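Local coordinates for flavoprotein (Thermotoga maritima, PDB 5V8S), which probably works as an electron-transferring oxidoreductase, a flavo-diiron protein that pairs a di-iron site in a metallo-beta-lactamase-like domain with an FMN-binding flavodoxin-like domain, at residues 15-20 against 29-34; 60-65 against 90-95; 155-160 against 226-231; 353-358 against 378-383. The protein carries 1 engineered substitution. One frame throughout, in Å; residues are numbered along the deposited sequence.

Interaction 1: residues 15-20 against 29-34; sequences KIWTER and VLRIDD
The beta hairpin of strands 16-22 and 26-34 brings Trp-17 over Arg-31, a hydrogen-bonded pair of antiparallel neighbours. Both backbone bonds of this pair are nearly straight: Trp-17 N gives to Arg-31 O at 2.8 Å, and Arg-31 N to Trp-17 O at 2.9 Å. On one face of the sheet the two side chains lie side by side and point the same way. The arginine chain is extended from CG to NE. Its CD lies over the five-membered ring of the indole, a CH-pi contact, and CZ sits off-centre over the same face, 4.1 Å from the centroid of that ring, a cation-pi contact with the planes 35° apart. The opposite face meets CE of Lys-15, so the indole is sandwiched between two basic side chains. Asp-33 locks the group. Arg-31 grips it side-on, NE to OD1 at 2.7 Å on the syn lone pair and NH2 to OD2, while Trp-17 NE1 donates in its own ring plane to the same OD2 at 3.0 Å, coming from the other face of the carboxylate. On the reverse side of the sheet, Ile-16 CG1 touches Ile-32 CG1 at 3.9 Å, and Leu-30 CD2 packs against Thr-18; helix 74-82 covers Ile-16 and Leu-30, while Trp-69 and Tyr-73 lie on Ile-32. The hairpin forms one edge of the seven-stranded sheet in the metallo-beta-lactamase-like domain, strand 16-22 outermost within the chain.

Interaction 2: residues 60-65 against 90-95; sequences NGANVL and ITHIIV
Thr-91 holds OG1 between its backbone N and carbonyl carbon (chi1 56°), and from there the hydroxyl oxygen reaches the main chain of Asn-63, accepting from Asn-63 N at 2.9 Å. In His-92, CG is anti to the carbonyl carbon (chi1 -66°), and the ring carries ND1 to within 2.8 Å of the same Thr-91 OG1, which lies in the ring plane; either atom could be the donor in that hydrogen bond. OG1 thus links the backbone of Asn-63 to the imidazole of His-92, and it also rests 3.5 Å from Ala-62 CB. Asn-63 O is gripped by two successive amides, Thr-91 N in the carbonyl plane at 3.0 Å and His-92 N, longer and tilted from that plane. This is where the parallel ladder between strands 62-66 and 92-94 begins, the two ends of a beta-alpha-beta unit whose connection runs through helix 74-82 in the metallo-beta-lactamase-like domain. The ladder continues with Leu-65 N to His-92 O and with Ile-94 N to Leu-65 O at 2.8 Å. Beside His-92, Val-64 spreads both methyls toward the histidine CB, and its CG1 meets Ile-94 CD1 at 3.8 Å; Ile-149 of strand 146-149 covers this side at Val-64 and His-92. On the other face Leu-65 CB lies 4.2 Å from Ile-93 CG1, against helix 106-113, where Thr-109 meets Leu-65 and Leu-106 and Leu-110 meet Ile-93. The Asn-63 amide turns elsewhere, its ND2 donating to Glu-89 O.

Interaction 3: residues 155-160 against 226-231; sequences KFVMTP and EKLSSL
One hydrogen bond and a small apolar patch join Met-158 and Val-157, at the end of strand 152-158, to the C-terminal part of helix 218-228 and the type I turn that follows from Leu-228. The polar link is made by Lys-227: its chain, extended beyond CG, runs past Val-157 in the opposite direction and sets NZ 2.7 Å from Met-158 O, tilted 21° from the carbonyl plane. The same ammonium forms a salt bridge with Asp-143, whose other carboxylate oxygen accepts from Met-158 N, so the acid and the lysine together hold both polar backbone atoms of Met-158. Lys-155 NZ makes a salt bridge with Glu-146 and a hydrogen bond to Gly-144 O. The apolar contacts centre on Val-157. Its CG1, anti to the backbone N (chi1 178°), meets both Lys-227 CE and Leu-228 CD2, each at 4.0 Å, while CG2 faces Leu-231 CD1 at 4.2 Å. Farther along, Lys-155 CD lies 4.3 Å from Leu-231 CD2. The turn, closed by Leu-231 N to Leu-228 O, brings the second leucine up beside the first. The helix end thus lies against the second strand of the five-stranded mixed sheet of the metallo-beta-lactamase-like domain, with strands 146-149 and 168-172 flanking 152-158.

Interaction 4: residues 353-358 against 378-383; sequences KPVLVF and TKFRIL
Strands 354-360 and 381-388 run parallel in register from Pro-354 beside Arg-381, their short segments twisted by -51°, and three backbone bonds tie them: Arg-381 N to Lys-353 O at 3.0 Å, Val-355 N to Arg-381 O, and Leu-383 N to Val-355 O at 2.8 Å. The first donor stands above the carbonyl plane, 35° out of it, whereas the last bond is nearly straight. Phe-380 enters at the mouth of the ladder. Its CG is anti to the carbonyl carbon (chi1 -72°); CD1 of the ring meets Val-355 CG2 at 3.6 Å, and CE1 lies 4.0 Å from Lys-353 CB. Just before it, Thr-378 OG1 accepts from Phe-380 N at 3.2 Å, an ST turn that leads into the strand. On the same face as Val-355, Val-357 CG2 and Ile-382 CG2 meet at 4.1 Å. The other face belongs to Leu-383: its isobutyl group covers Pro-354 CB, with CD1 at 4.0 Å, while its CB takes Leu-356 CD2. Lys-353 directs its ammonium away from this pair of strands, to the carbonyls of Ser-320, Pro-318 and Gly-261. These strands belong to the parallel sheet of the flavodoxin-like domain, connected through helix 371-376. Strand 381-388 is an outermost strand of that five-stranded sheet within this chain, strand 322-327 adjoins 354-360 on its other side, and helix 395-409 packs on Pro-354, Leu-356 and Leu-383.

Overall arrangement
From the N terminus the four contacts follow in series, none nested or crossing. Interaction 1 closes a tight hairpin at one edge of the seven-stranded sheet, and interaction 2 closes the helical crossover farther across that sheet, centres 19 Å apart. Interaction 3 closes a loop of 65 residues, fastening a helix end to the five-stranded sheet. The two sheets meet where Ile-94 CD1 of interaction 2 touches Phe-156 CE1 of interaction 3 at 3.9 Å, as expected of a metallo-beta-lactamase-like sandwich. Interaction 4 closes a crossover in the flavodoxin-like domain, about 15 Å from interaction 3 between nearest atoms and on the opposite side of the chain's centre from interactions 1 and 2.

Interaction 1: residues 15-20 against 29-34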
# COMPACT_ATOMS: atom_id res chain seq x y z
N LYS A 15 27.75 5.96 -8.76
CA LYS A 15 28.42 6.22 -10.02
C LYS A 15 28.10 7.64 -10.45
O LYS A 15 26.93 8.05 -10.46
CB LYS A 15 27.95 5.24 -11.09
CG LYS A 15 28.35 5.57 -12.53
CD LYS A 15 29.41 4.65 -13.06
CE LYS A 15 29.75 4.96 -14.52
NZ LYS A 15 30.67 6.15 -14.68
N ILE A 16 29.13 8.41 -10.79
CA ILE A 16 28.97 9.76 -11.30
C ILE A 16 29.58 9.80 -12.69
O ILE A 16 30.68 9.27 -12.90
CB ILE A 16 29.64 10.79 -10.38
CG1 ILE A 16 28.91 10.80 -9.03
CG2 ILE A 16 29.64 12.19 -11.03
CD1 ILE A 16 29.59 11.60 -7.97
N TRP A 17 28.86 10.41 -13.63
CA TRP A 17 29.34 10.61 -14.99
C TRP A 17 29.55 12.10 -15.19
O TRP A 17 28.67 12.90 -14.86
CB TRP A 17 28.32 10.14 -16.03
CG TRP A 17 27.70 8.79 -15.84
CD1 TRP A 17 26.93 8.37 -14.80
CD2 TRP A 17 27.75 7.69 -16.76
NE1 TRP A 17 26.52 7.08 -15.00
CE2 TRP A 17 27.00 6.64 -16.20
CE3 TRP A 17 28.37 7.49 -18.01
CZ2 TRP A 17 26.86 5.40 -16.83
CZ3 TRP A 17 28.22 6.27 -18.63
CH2 TRP A 17 27.47 5.24 -18.05
N THR A 18 30.70 12.48 -15.75
CA THR A 18 30.98 13.86 -16.13
C THR A 18 31.57 13.80 -17.53
O THR A 18 32.66 13.24 -17.73
CB THR A 18 31.98 14.51 -15.16
OG1 THR A 18 31.42 14.55 -13.84
CG2 THR A 18 32.31 15.92 -15.58
N GLU A 19 30.86 14.34 -18.52
CA GLU A 19 31.30 14.16 -19.90
C GLU A 19 30.88 15.33 -20.77
O GLU A 19 29.78 15.87 -20.62
CB GLU A 19 30.74 12.85 -20.46
CG GLU A 19 31.08 12.59 -21.91
CD GLU A 19 30.99 11.11 -22.28
OE1 GLU A 19 31.32 10.26 -21.43
OE2 GLU A 19 30.58 10.81 -23.43
N ARG A 20 31.77 15.73 -21.68
CA ARG A 20 31.39 16.70 -22.69
C ARG A 20 30.54 15.98 -23.72
O ARG A 20 30.96 14.97 -24.29
CB ARG A 20 32.63 17.34 -23.33
CG ARG A 20 32.25 18.56 -24.16
CD ARG A 20 33.46 19.34 -24.64
NE ARG A 20 34.35 18.51 -25.42
CZ ARG A 20 35.51 18.03 -24.99
NH1 ARG A 20 35.95 18.32 -23.76
NH2 ARG A 20 36.25 17.28 -25.79
N VAL A 29 27.41 17.11 -19.35
CA VAL A 29 26.44 16.53 -18.42
C VAL A 29 27.16 16.16 -17.14
O VAL A 29 28.31 15.67 -17.16
CB VAL A 29 25.70 15.31 -19.01
CG1 VAL A 29 26.69 14.19 -19.35
CG2 VAL A 29 24.59 14.83 -18.06
N LEU A 30 26.48 16.38 -16.02
CA LEU A 30 26.87 15.88 -14.70
C LEU A 30 25.72 15.00 -14.24
O LEU A 30 24.64 15.51 -13.92
CB LEU A 30 27.07 17.03 -13.72
CG LEU A 30 28.20 17.99 -14.09
CD1 LEU A 30 27.94 19.34 -13.52
CD2 LEU A 30 29.52 17.46 -13.58
N ARG A 31 25.94 13.69 -14.23
CA ARG A 31 24.89 12.71 -13.94
C ARG A 31 25.31 11.89 -12.73
O ARG A 31 26.43 11.36 -12.69
CB ARG A 31 24.65 11.79 -15.15
CG ARG A 31 23.81 10.54 -14.85
CD ARG A 31 23.50 9.70 -16.08
NE ARG A 31 23.35 8.30 -15.70
CZ ARG A 31 23.22 7.29 -16.56
NH1 ARG A 31 23.17 7.53 -17.86
NH2 ARG A 31 23.15 6.04 -16.11
N ILE A 32 24.42 11.78 -11.75
CA ILE A 32 24.63 10.87 -10.62
C ILE A 32 23.56 9.79 -10.66
O ILE A 32 22.39 10.06 -10.94
CB ILE A 32 24.69 11.61 -9.27
CG1 ILE A 32 25.15 10.65 -8.18
CG2 ILE A 32 23.35 12.26 -8.92
CD1 ILE A 32 25.50 11.31 -6.87
N ASP A 33 23.98 8.55 -10.44
CA ASP A 33 23.09 7.39 -10.49
C ASP A 33 22.66 7.04 -9.06
O ASP A 33 23.45 6.51 -8.28
CB ASP A 33 23.81 6.23 -11.17
CG ASP A 33 23.97 6.44 -12.66
OD1 ASP A 33 23.48 7.48 -13.15
OD2 ASP A 33 24.56 5.58 -13.34
N ASP A 34 21.40 7.34 -8.73
CA ASP A 34 20.90 7.14 -7.36
C ASP A 34 20.47 5.68 -7.22
O ASP A 34 19.37 5.30 -7.61
CB ASP A 34 19.74 8.09 -7.07
CG ASP A 34 19.35 8.09 -5.61
OD1 ASP A 34 19.87 7.24 -4.87
OD2 ASP A 34 18.52 8.94 -5.21
O HOH W 1 25.32 4.46 -8.44

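Interaction 2: residues 60-65 against 90-95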
# COMPACT_ATOMS: atom_id res chain seq x y z
N ASN A 60 31.34 32.02 -24.42
CA ASN A 60 32.20 33.20 -24.41
C ASN A 60 31.52 34.24 -23.54
O ASN A 60 30.53 34.85 -23.95
CB ASN A 60 32.42 33.70 -25.83
CG ASN A 60 33.22 34.98 -25.89
OD1 ASN A 60 33.83 35.41 -24.90
ND2 ASN A 60 33.23 35.59 -27.05
N GLY A 61 32.03 34.43 -22.33
CA GLY A 61 31.51 35.42 -21.42
C GLY A 61 30.49 34.90 -20.42
O GLY A 61 29.98 35.69 -19.62
N ALA A 62 30.19 33.60 -20.42
CA ALA A 62 29.19 33.08 -19.51
C ALA A 62 29.45 31.61 -19.27
O ALA A 62 29.98 30.91 -20.14
CB ALA A 62 27.78 33.26 -20.08
N ASN A 63 29.09 31.14 -18.08
CA ASN A 63 29.05 29.72 -17.78
C ASN A 63 27.69 29.46 -17.15
O ASN A 63 27.37 30.03 -16.09
CB ASN A 63 30.17 29.28 -16.83
CG ASN A 63 31.54 29.31 -17.48
OD1 ASN A 63 31.78 28.68 -18.51
ND2 ASN A 63 32.46 30.04 -16.86
N VAL A 64 26.89 28.62 -17.80
CA VAL A 64 25.48 28.45 -17.47
C VAL A 64 25.27 27.04 -16.93
O VAL A 64 25.41 26.05 -17.65
CB VAL A 64 24.58 28.69 -18.70
CG1 VAL A 64 23.10 28.61 -18.31
CG2 VAL A 64 24.92 30.03 -19.36
N LEU A 65 24.91 26.95 -15.65
CA LEU A 65 24.53 25.68 -15.03
C LEU A 65 23.03 25.50 -15.18
O LEU A 65 22.25 26.44 -14.96
CB LEU A 65 24.89 25.69 -13.55
CG LEU A 65 24.43 24.48 -12.74
CD1 LEU A 65 25.16 23.23 -13.19
CD2 LEU A 65 24.67 24.76 -11.26
N ILE A 90 30.97 30.58 -12.63
CA ILE A 90 29.58 30.42 -13.04
C ILE A 90 28.88 31.77 -12.98
O ILE A 90 28.99 32.52 -12.00
CB ILE A 90 28.87 29.36 -12.19
CG1 ILE A 90 29.46 27.98 -12.51
CG2 ILE A 90 27.37 29.38 -12.44
CD1 ILE A 90 29.00 26.90 -11.57
N THR A 91 28.12 32.07 -14.03
CA THR A 91 27.42 33.34 -14.17
C THR A 91 25.91 33.21 -14.16
O THR A 91 25.22 34.19 -13.81
CB THR A 91 27.84 34.05 -15.48
OG1 THR A 91 27.59 33.18 -16.59
CG2 THR A 91 29.32 34.47 -15.46
N HIS A 92 25.37 32.05 -14.54
CA HIS A 92 23.94 31.84 -14.67
C HIS A 92 23.59 30.46 -14.16
O HIS A 92 24.36 29.52 -14.34
CB HIS A 92 23.52 31.90 -16.14
CG HIS A 92 23.68 33.25 -16.75
ND1 HIS A 92 24.92 33.75 -17.11
CD2 HIS A 92 22.77 34.19 -17.07
CE1 HIS A 92 24.75 34.96 -17.62
NE2 HIS A 92 23.47 35.26 -17.61
N ILE A 93 22.42 30.35 -13.52
CA ILE A 93 21.82 29.07 -13.19
C ILE A 93 20.37 29.08 -13.69
O ILE A 93 19.59 29.95 -13.30
CB ILE A 93 21.86 28.75 -11.68
CG1 ILE A 93 23.30 28.75 -11.17
CG2 ILE A 93 21.22 27.39 -11.42
CD1 ILE A 93 23.45 28.65 -9.67
N ILE A 94 20.03 28.12 -14.54
CA ILE A 94 18.67 27.97 -15.06
C ILE A 94 17.98 26.86 -14.28
O ILE A 94 18.51 25.74 -14.18
CB ILE A 94 18.66 27.67 -16.56
CG1 ILE A 94 19.24 28.87 -17.34
CG2 ILE A 94 17.22 27.37 -17.03
CD1 ILE A 94 19.34 28.65 -18.86
N VAL A 95 16.83 27.17 -13.72
CA VAL A 95 16.04 26.23 -12.94
C VAL A 95 14.75 25.98 -13.71
O VAL A 95 13.79 26.76 -13.64
CB VAL A 95 15.77 26.77 -11.53
CG1 VAL A 95 14.94 25.78 -10.72
CG2 VAL A 95 17.09 27.06 -10.83

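Interaction 3: residues 155-160 against 226-231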
# COMPACT_ATOMS: atom_id res chain seq x y z
N LYS A 155 15.91 30.24 -25.36
CA LYS A 155 14.48 30.47 -25.47
C LYS A 155 13.77 29.63 -24.41
O LYS A 155 14.04 28.44 -24.28
CB LYS A 155 13.98 30.08 -26.86
CG LYS A 155 12.51 30.35 -27.09
CD LYS A 155 12.10 30.05 -28.53
CE LYS A 155 10.73 30.61 -28.84
NZ LYS A 155 10.68 32.11 -28.68
N PHE A 156 12.89 30.26 -23.64
CA PHE A 156 12.20 29.60 -22.54
C PHE A 156 10.75 29.36 -22.91
O PHE A 156 10.04 30.29 -23.30
CB PHE A 156 12.35 30.42 -21.26
CG PHE A 156 13.77 30.64 -20.89
CD1 PHE A 156 14.47 29.67 -20.22
CD2 PHE A 156 14.45 31.77 -21.32
CE1 PHE A 156 15.80 29.83 -19.92
CE2 PHE A 156 15.77 31.94 -21.01
CZ PHE A 156 16.46 30.96 -20.32
N VAL A 157 10.32 28.11 -22.79
CA VAL A 157 8.97 27.71 -23.16
C VAL A 157 8.30 27.13 -21.92
O VAL A 157 8.76 26.11 -21.38
CB VAL A 157 9.01 26.68 -24.29
CG1 VAL A 157 7.61 26.23 -24.64
CG2 VAL A 157 9.76 27.24 -25.52
N MET A 158 7.22 27.76 -21.49
CA MET A 158 6.49 27.25 -20.33
C MET A 158 5.74 25.98 -20.72
O MET A 158 5.06 25.94 -21.75
CB MET A 158 5.50 28.29 -19.81
CG MET A 158 6.12 29.62 -19.40
SD MET A 158 7.48 29.53 -18.24
CE MET A 158 8.87 29.94 -19.29
N THR A 159 5.88 24.94 -19.91
CA THR A 159 5.15 23.69 -20.12
C THR A 159 4.50 23.32 -18.79
O THR A 159 4.90 22.34 -18.14
CB THR A 159 6.08 22.59 -20.65
OG1 THR A 159 7.12 22.32 -19.70
CG2 THR A 159 6.70 23.02 -21.99
N PRO A 160 3.49 24.08 -18.37
CA PRO A 160 2.95 23.91 -17.01
C PRO A 160 2.35 22.54 -16.79
O PRO A 160 1.83 21.89 -17.70
CB PRO A 160 1.88 25.00 -16.92
CG PRO A 160 1.50 25.29 -18.34
CD PRO A 160 2.73 25.06 -19.16
N GLU A 226 2.54 19.63 -28.50
CA GLU A 226 2.06 20.52 -29.55
C GLU A 226 2.85 21.82 -29.55
O GLU A 226 3.22 22.35 -30.61
CB GLU A 226 0.57 20.80 -29.30
CG GLU A 226 -0.04 21.90 -30.16
CD GLU A 226 -0.24 21.47 -31.60
OE1 GLU A 226 -0.76 20.35 -31.81
OE2 GLU A 226 0.12 22.24 -32.51
N LYS A 227 3.11 22.35 -28.36
CA LYS A 227 3.86 23.59 -28.23
C LYS A 227 5.27 23.44 -28.77
O LYS A 227 5.78 24.33 -29.46
CB LYS A 227 3.91 23.96 -26.75
CG LYS A 227 3.84 25.41 -26.48
CD LYS A 227 3.60 25.65 -25.01
CE LYS A 227 3.70 27.12 -24.74
NZ LYS A 227 3.41 27.41 -23.34
N LEU A 228 5.93 22.34 -28.44
CA LEU A 228 7.31 22.13 -28.87
C LEU A 228 7.41 21.74 -30.33
O LEU A 228 8.51 21.83 -30.90
CB LEU A 228 7.97 21.08 -27.96
CG LEU A 228 8.07 21.49 -26.48
CD1 LEU A 228 8.70 20.39 -25.66
CD2 LEU A 228 8.87 22.77 -26.32
N SER A 229 6.30 21.37 -30.97
CA SER A 229 6.36 20.87 -32.34
C SER A 229 6.73 21.95 -33.34
O SER A 229 7.10 21.63 -34.47
CB SER A 229 5.02 20.25 -32.74
OG SER A 229 4.04 21.24 -32.95
N SER A 230 6.63 23.23 -32.97
CA SER A 230 7.06 24.31 -33.84
C SER A 230 8.54 24.61 -33.75
O SER A 230 9.03 25.52 -34.43
CB SER A 230 6.28 25.59 -33.51
OG SER A 230 6.79 26.19 -32.34
N LEU A 231 9.28 23.88 -32.92
CA LEU A 231 10.71 24.06 -32.76
C LEU A 231 11.42 22.89 -33.40
O LEU A 231 10.97 21.74 -33.30
CB LEU A 231 11.08 24.11 -31.27
CG LEU A 231 10.55 25.31 -30.49
CD1 LEU A 231 10.78 25.09 -29.00
CD2 LEU A 231 11.21 26.61 -30.96

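Interaction 4: residues 353-358 against 378-383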
# COMPACT_ATOMS: atom_id res chain seq x y z
N LYS A 353 -10.71 3.08 -21.78
CA LYS A 353 -10.47 1.70 -22.18
C LYS A 353 -11.55 0.81 -21.60
O LYS A 353 -12.10 1.09 -20.53
CB LYS A 353 -9.11 1.19 -21.66
CG LYS A 353 -7.92 1.92 -22.29
CD LYS A 353 -6.59 1.60 -21.64
CE LYS A 353 -5.44 2.39 -22.25
NZ LYS A 353 -5.11 1.89 -23.60
N PRO A 354 -11.89 -0.27 -22.29
CA PRO A 354 -12.88 -1.20 -21.75
C PRO A 354 -12.33 -2.02 -20.59
O PRO A 354 -11.14 -2.32 -20.52
CB PRO A 354 -13.21 -2.10 -22.94
CG PRO A 354 -12.06 -1.96 -23.86
CD PRO A 354 -11.46 -0.64 -23.65
N VAL A 355 -13.25 -2.40 -19.70
CA VAL A 355 -12.92 -3.12 -18.48
C VAL A 355 -13.95 -4.22 -18.27
O VAL A 355 -15.14 -4.03 -18.54
CB VAL A 355 -12.90 -2.17 -17.26
CG1 VAL A 355 -12.73 -2.90 -15.94
CG2 VAL A 355 -11.80 -1.11 -17.46
N LEU A 356 -13.50 -5.36 -17.75
CA LEU A 356 -14.38 -6.37 -17.17
C LEU A 356 -14.15 -6.39 -15.67
O LEU A 356 -13.01 -6.32 -15.22
CB LEU A 356 -14.04 -7.78 -17.68
CG LEU A 356 -14.22 -8.06 -19.16
CD1 LEU A 356 -13.77 -9.48 -19.49
CD2 LEU A 356 -15.67 -7.82 -19.59
N VAL A 357 -15.24 -6.52 -14.91
CA VAL A 357 -15.17 -6.65 -13.46
C VAL A 357 -15.74 -8.01 -13.08
O VAL A 357 -16.83 -8.38 -13.52
CB VAL A 357 -15.92 -5.52 -12.73
CG1 VAL A 357 -15.88 -5.75 -11.20
CG2 VAL A 357 -15.34 -4.17 -13.10
N PHE A 358 -14.96 -8.77 -12.32
CA PHE A 358 -15.40 -9.98 -11.65
C PHE A 358 -15.36 -9.68 -10.16
O PHE A 358 -14.36 -9.18 -9.65
CB PHE A 358 -14.46 -11.15 -11.95
CG PHE A 358 -14.45 -11.61 -13.39
CD1 PHE A 358 -13.77 -10.90 -14.35
CD2 PHE A 358 -15.08 -12.78 -13.76
CE1 PHE A 358 -13.76 -11.34 -15.67
CE2 PHE A 358 -15.07 -13.21 -15.08
CZ PHE A 358 -14.41 -12.49 -16.04
N THR A 378 -15.17 7.16 -14.04
CA THR A 378 -13.97 7.49 -14.78
C THR A 378 -14.19 7.31 -16.26
O THR A 378 -15.30 7.04 -16.74
CB THR A 378 -12.82 6.62 -14.28
OG1 THR A 378 -12.98 5.26 -14.72
CG2 THR A 378 -12.78 6.64 -12.77
N LYS A 379 -13.10 7.48 -17.01
CA LYS A 379 -13.17 7.29 -18.44
C LYS A 379 -13.24 5.83 -18.80
O LYS A 379 -13.63 5.51 -19.93
CB LYS A 379 -11.97 7.94 -19.11
CG LYS A 379 -11.89 9.46 -18.93
CD LYS A 379 -10.85 10.08 -19.87
CE LYS A 379 -9.96 11.09 -19.16
NZ LYS A 379 -8.92 11.68 -20.06
N PHE A 380 -12.90 4.93 -17.87
CA PHE A 380 -12.97 3.51 -18.20
C PHE A 380 -14.42 3.13 -18.44
O PHE A 380 -15.34 3.68 -17.82
CB PHE A 380 -12.36 2.64 -17.10
CG PHE A 380 -10.87 2.73 -17.02
CD1 PHE A 380 -10.07 1.97 -17.86
CD2 PHE A 380 -10.26 3.58 -16.11
CE1 PHE A 380 -8.68 2.07 -17.80
CE2 PHE A 380 -8.88 3.68 -16.04
CZ PHE A 380 -8.09 2.93 -16.88
N ARG A 381 -14.62 2.18 -19.34
CA ARG A 381 -15.94 1.70 -19.72
C ARG A 381 -16.10 0.25 -19.27
O ARG A 381 -15.46 -0.65 -19.83
CB ARG A 381 -16.14 1.81 -21.23
CG ARG A 381 -16.08 3.26 -21.70
CD ARG A 381 -17.27 4.04 -21.14
NE ARG A 381 -17.27 5.44 -21.53
CZ ARG A 381 -17.49 5.87 -22.77
NH1 ARG A 381 -17.71 4.99 -23.75
NH2 ARG A 381 -17.49 7.17 -23.03
N ILE A 382 -16.96 0.03 -18.28
CA ILE A 382 -17.19 -1.31 -17.76
C ILE A 382 -18.16 -2.02 -18.69
O ILE A 382 -19.31 -1.60 -18.84
CB ILE A 382 -17.74 -1.28 -16.33
CG1 ILE A 382 -16.76 -0.56 -15.39
CG2 ILE A 382 -18.00 -2.71 -15.86
CD1 ILE A 382 -17.34 -0.28 -14.02
N LEU A 383 -17.70 -3.11 -19.30
CA LEU A 383 -18.55 -3.83 -20.25
C LEU A 383 -19.55 -4.73 -19.54
O LEU A 383 -20.69 -4.87 -20.00
CB LEU A 383 -17.71 -4.68 -21.19
CG LEU A 383 -16.66 -3.93 -21.99
CD1 LEU A 383 -16.01 -4.90 -22.97
CD2 LEU A 383 -17.30 -2.77 -22.73